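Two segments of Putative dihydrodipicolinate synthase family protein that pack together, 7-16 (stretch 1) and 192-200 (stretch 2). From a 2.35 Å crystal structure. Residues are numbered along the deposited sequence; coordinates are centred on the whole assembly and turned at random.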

# COMPACT_ATOMS: atom_id res chain seq x y z
N PRO A 7 4.11 -16.83 1.75
CA PRO A 7 4.59 -17.36 0.46
C PRO A 7 5.57 -16.42 -0.25
O PRO A 7 5.56 -15.20 -0.01
CB PRO A 7 3.32 -17.49 -0.37
CG PRO A 7 2.33 -16.57 0.27
CD PRO A 7 2.66 -16.55 1.73
N ARG A 8 6.40 -17.00 -1.11
CA ARG A 8 7.36 -16.30 -1.95
C ARG A 8 6.65 -15.26 -2.83
O ARG A 8 7.14 -14.13 -2.99
CB ARG A 8 8.08 -17.33 -2.85
CG ARG A 8 9.32 -16.79 -3.58
CD ARG A 8 9.93 -17.80 -4.57
NE ARG A 8 9.12 -17.95 -5.80
CZ ARG A 8 9.25 -17.21 -6.90
NH1 ARG A 8 8.47 -17.45 -7.95
NH2 ARG A 8 10.17 -16.25 -6.97
N VAL A 9 5.52 -15.65 -3.40
CA VAL A 9 4.72 -14.78 -4.25
C VAL A 9 3.54 -14.22 -3.44
O VAL A 9 2.76 -14.99 -2.87
CB VAL A 9 4.21 -15.54 -5.51
CG1 VAL A 9 3.19 -14.68 -6.28
CG2 VAL A 9 5.38 -15.96 -6.41
N PRO A 10 3.40 -12.89 -3.40
CA PRO A 10 2.45 -12.17 -2.55
C PRO A 10 1.01 -12.59 -2.83
O PRO A 10 0.63 -12.69 -3.99
CB PRO A 10 2.63 -10.71 -2.97
CG PRO A 10 3.96 -10.65 -3.55
CD PRO A 10 4.21 -11.95 -4.20
N GLN A 11 0.24 -12.83 -1.76
CA GLN A 11 -1.11 -13.36 -1.93
C GLN A 11 -2.07 -12.29 -2.45
O GLN A 11 -2.08 -11.16 -1.99
CB GLN A 11 -1.66 -14.00 -0.65
N PRO A 12 -2.83 -12.66 -3.49
CA PRO A 12 -4.00 -11.92 -3.89
C PRO A 12 -4.85 -11.55 -2.69
O PRO A 12 -4.96 -12.33 -1.76
CB PRO A 12 -4.73 -12.92 -4.78
CG PRO A 12 -3.58 -13.60 -5.52
CD PRO A 12 -2.43 -13.64 -4.52
N GLY A 13 -5.44 -10.37 -2.72
CA GLY A 13 -6.27 -9.91 -1.62
C GLY A 13 -6.19 -8.41 -1.50
O GLY A 13 -5.80 -7.75 -2.47
N ILE A 14 -6.56 -7.89 -0.33
CA ILE A 14 -6.60 -6.47 -0.07
C ILE A 14 -5.47 -6.10 0.87
O ILE A 14 -5.38 -6.62 1.99
CB ILE A 14 -7.92 -6.05 0.60
CG1 ILE A 14 -9.09 -6.32 -0.32
CG2 ILE A 14 -7.93 -4.55 0.89
CD1 ILE A 14 -9.07 -5.47 -1.62
N TRP A 15 -4.63 -5.18 0.41
CA TRP A 15 -3.47 -4.72 1.15
C TRP A 15 -3.64 -3.25 1.49
O TRP A 15 -4.20 -2.49 0.70
CB TRP A 15 -2.21 -4.88 0.30
CG TRP A 15 -1.87 -6.31 0.03
CD1 TRP A 15 -2.59 -7.21 -0.72
CD2 TRP A 15 -0.70 -7.01 0.49
NE1 TRP A 15 -1.95 -8.42 -0.74
CE2 TRP A 15 -0.78 -8.33 -0.02
CE3 TRP A 15 0.41 -6.64 1.25
CZ2 TRP A 15 0.19 -9.28 0.25
CZ3 TRP A 15 1.37 -7.59 1.52
CH2 TRP A 15 1.26 -8.90 1.01
N CYS A 16 -3.16 -2.85 2.67
CA CYS A 16 -3.21 -1.44 3.06
C CYS A 16 -1.82 -0.80 3.16
O CYS A 16 -0.95 -1.32 3.87
CB CYS A 16 -3.95 -1.24 4.39
SG CYS A 16 -3.86 0.50 4.95
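Stretch 2 192-200: PPAAFSVFG

Stretch 2 approaches stretch 1 from a distant part of the same chain, the touching residues being at least 184 positions apart, and the two together bury 345 Å². The contact runs in one sense along both segments: Val 9 has its CA 6.3 Å from the CA of Ala 195, and the CA of Pro 10 lies 6.4 Å from that of Ser 197, so the numbering rises together. No backbone-to-backbone hydrogen bond joins the stretches, and side chains carry the contact.

Stretch 2 begins with a turn, evidenced by the hydrogen bond from Ala 195 N to Pro 192 O (3.2 Å) and by a weak one from Phe 196 N to Pro 193 O (3.3 Å). From Ser 197 it is extended, with phi/psi of -118/123 there and -120/133 at Phe 199. The CA-to-CB bonds of Ser 197 and Phe 199, two residues apart on the strand, both point toward stretch 1, while that of Phe 196, in the loop just before, points away.

Phe 199 has the largest covered area, 79 Å². Its chi1 of -66° (m) accompanies a ring whose edge is directed at the face of Trp 15. The centroids of the Phe 199 ring and the five-membered ring of Trp 15 are 4.9 Å apart and the planes meet at 74°, the criteria for an edge-to-face pair; the closest atoms are Phe 199 CE1 and Trp 15 NE1, at 3.5 Å. Trp 15 NE1 spends its proton within stretch 1, on Gln 11 O (3.0 Å, N-H...O angle 155°). That same Gln 11 O lies near the plane of the Phe 199 ring, 4.0 Å from Phe 199 CE1, and Pro 10 CB also meets the ring edge, 3.9 Å from Phe 199 CZ.

Val 9, with 66 Å² covered, packs against the turn and the start of the strand. In the t rotamer (chi1 171°), its CG2 lies 3.6 Å from Ala 194 O and its CG1 3.8 Å from Phe 196 N. Val 9 CG1 is also 3.4 Å from Ser 197 OG.

Ser 197 (47 Å²) supplies the one direct hydrogen bond between the stretches: its OG donates to Pro 10 O at 2.6 Å, a short distance, reached with chi1 at -67° (m). At the outer end, Arg 8 NH1 is 4.4 Å from Ala 195 O, too far for a direct hydrogen bond. Two waters sit between them instead, each accepting from Arg 8 NH1 at 2.9 Å; one lies 2.7 Å (its oxygen) from Ala 195 O, within hydrogen-bonding reach, and the other donates to Ala 194 O (3.0 Å from its oxygen).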

# COMPACT_ATOMS: atom_id res chain seq x y z
N PRO A 192 1.97 -16.16 -15.52
CA PRO A 192 1.06 -17.01 -14.74
C PRO A 192 0.95 -16.51 -13.30
O PRO A 192 1.94 -16.04 -12.75
CB PRO A 192 1.71 -18.40 -14.81
CG PRO A 192 3.14 -18.15 -15.17
CD PRO A 192 3.16 -16.90 -15.99
N PRO A 193 -0.25 -16.62 -12.69
CA PRO A 193 -0.51 -16.08 -11.35
C PRO A 193 0.36 -16.71 -10.27
O PRO A 193 0.66 -16.07 -9.27
CB PRO A 193 -1.99 -16.42 -11.10
CG PRO A 193 -2.55 -16.80 -12.43
CD PRO A 193 -1.42 -17.33 -13.24
N ALA A 194 0.76 -17.97 -10.48
CA ALA A 194 1.51 -18.71 -9.47
C ALA A 194 2.94 -18.20 -9.30
O ALA A 194 3.59 -18.50 -8.28
CB ALA A 194 1.51 -20.21 -9.78
N ALA A 195 3.41 -17.42 -10.27
CA ALA A 195 4.74 -16.84 -10.22
C ALA A 195 4.75 -15.30 -10.11
O ALA A 195 5.82 -14.70 -10.04
CB ALA A 195 5.55 -17.27 -11.44
N PHE A 196 3.58 -14.67 -10.11
CA PHE A 196 3.52 -13.23 -10.31
C PHE A 196 2.13 -12.68 -9.98
O PHE A 196 1.14 -13.21 -10.44
CB PHE A 196 3.93 -12.90 -11.75
CG PHE A 196 4.18 -11.44 -12.02
CD1 PHE A 196 5.45 -10.91 -11.91
CD2 PHE A 196 3.14 -10.61 -12.45
CE1 PHE A 196 5.69 -9.56 -12.20
CE2 PHE A 196 3.37 -9.26 -12.74
CZ PHE A 196 4.65 -8.74 -12.61
N SER A 197 2.08 -11.62 -9.17
CA SER A 197 0.83 -11.03 -8.68
C SER A 197 0.70 -9.60 -9.19
O SER A 197 1.57 -8.77 -8.94
CB SER A 197 0.81 -11.00 -7.13
OG SER A 197 0.75 -12.29 -6.58
N VAL A 198 -0.39 -9.30 -9.88
CA VAL A 198 -0.66 -7.93 -10.30
C VAL A 198 -1.54 -7.23 -9.26
O VAL A 198 -2.57 -7.76 -8.84
CB VAL A 198 -1.36 -7.88 -11.67
CG1 VAL A 198 -1.47 -6.44 -12.14
CG2 VAL A 198 -0.60 -8.73 -12.72
N PHE A 199 -1.16 -6.03 -8.85
CA PHE A 199 -1.99 -5.29 -7.92
C PHE A 199 -2.40 -3.99 -8.56
O PHE A 199 -1.57 -3.31 -9.15
CB PHE A 199 -1.24 -4.97 -6.63
CG PHE A 199 -0.89 -6.17 -5.80
CD1 PHE A 199 -1.82 -6.72 -4.92
CD2 PHE A 199 0.37 -6.73 -5.88
CE1 PHE A 199 -1.49 -7.86 -4.13
CE2 PHE A 199 0.71 -7.85 -5.10
CZ PHE A 199 -0.23 -8.41 -4.22
N GLY A 200 -3.68 -3.67 -8.46
CA GLY A 200 -4.16 -2.34 -8.82
C GLY A 200 -3.95 -1.49 -7.59
O GLY A 200 -3.82 -2.02 -6.50
O HOH W 1 8.45 -15.21 -9.86
O HOH W 2 6.37 -19.39 -7.75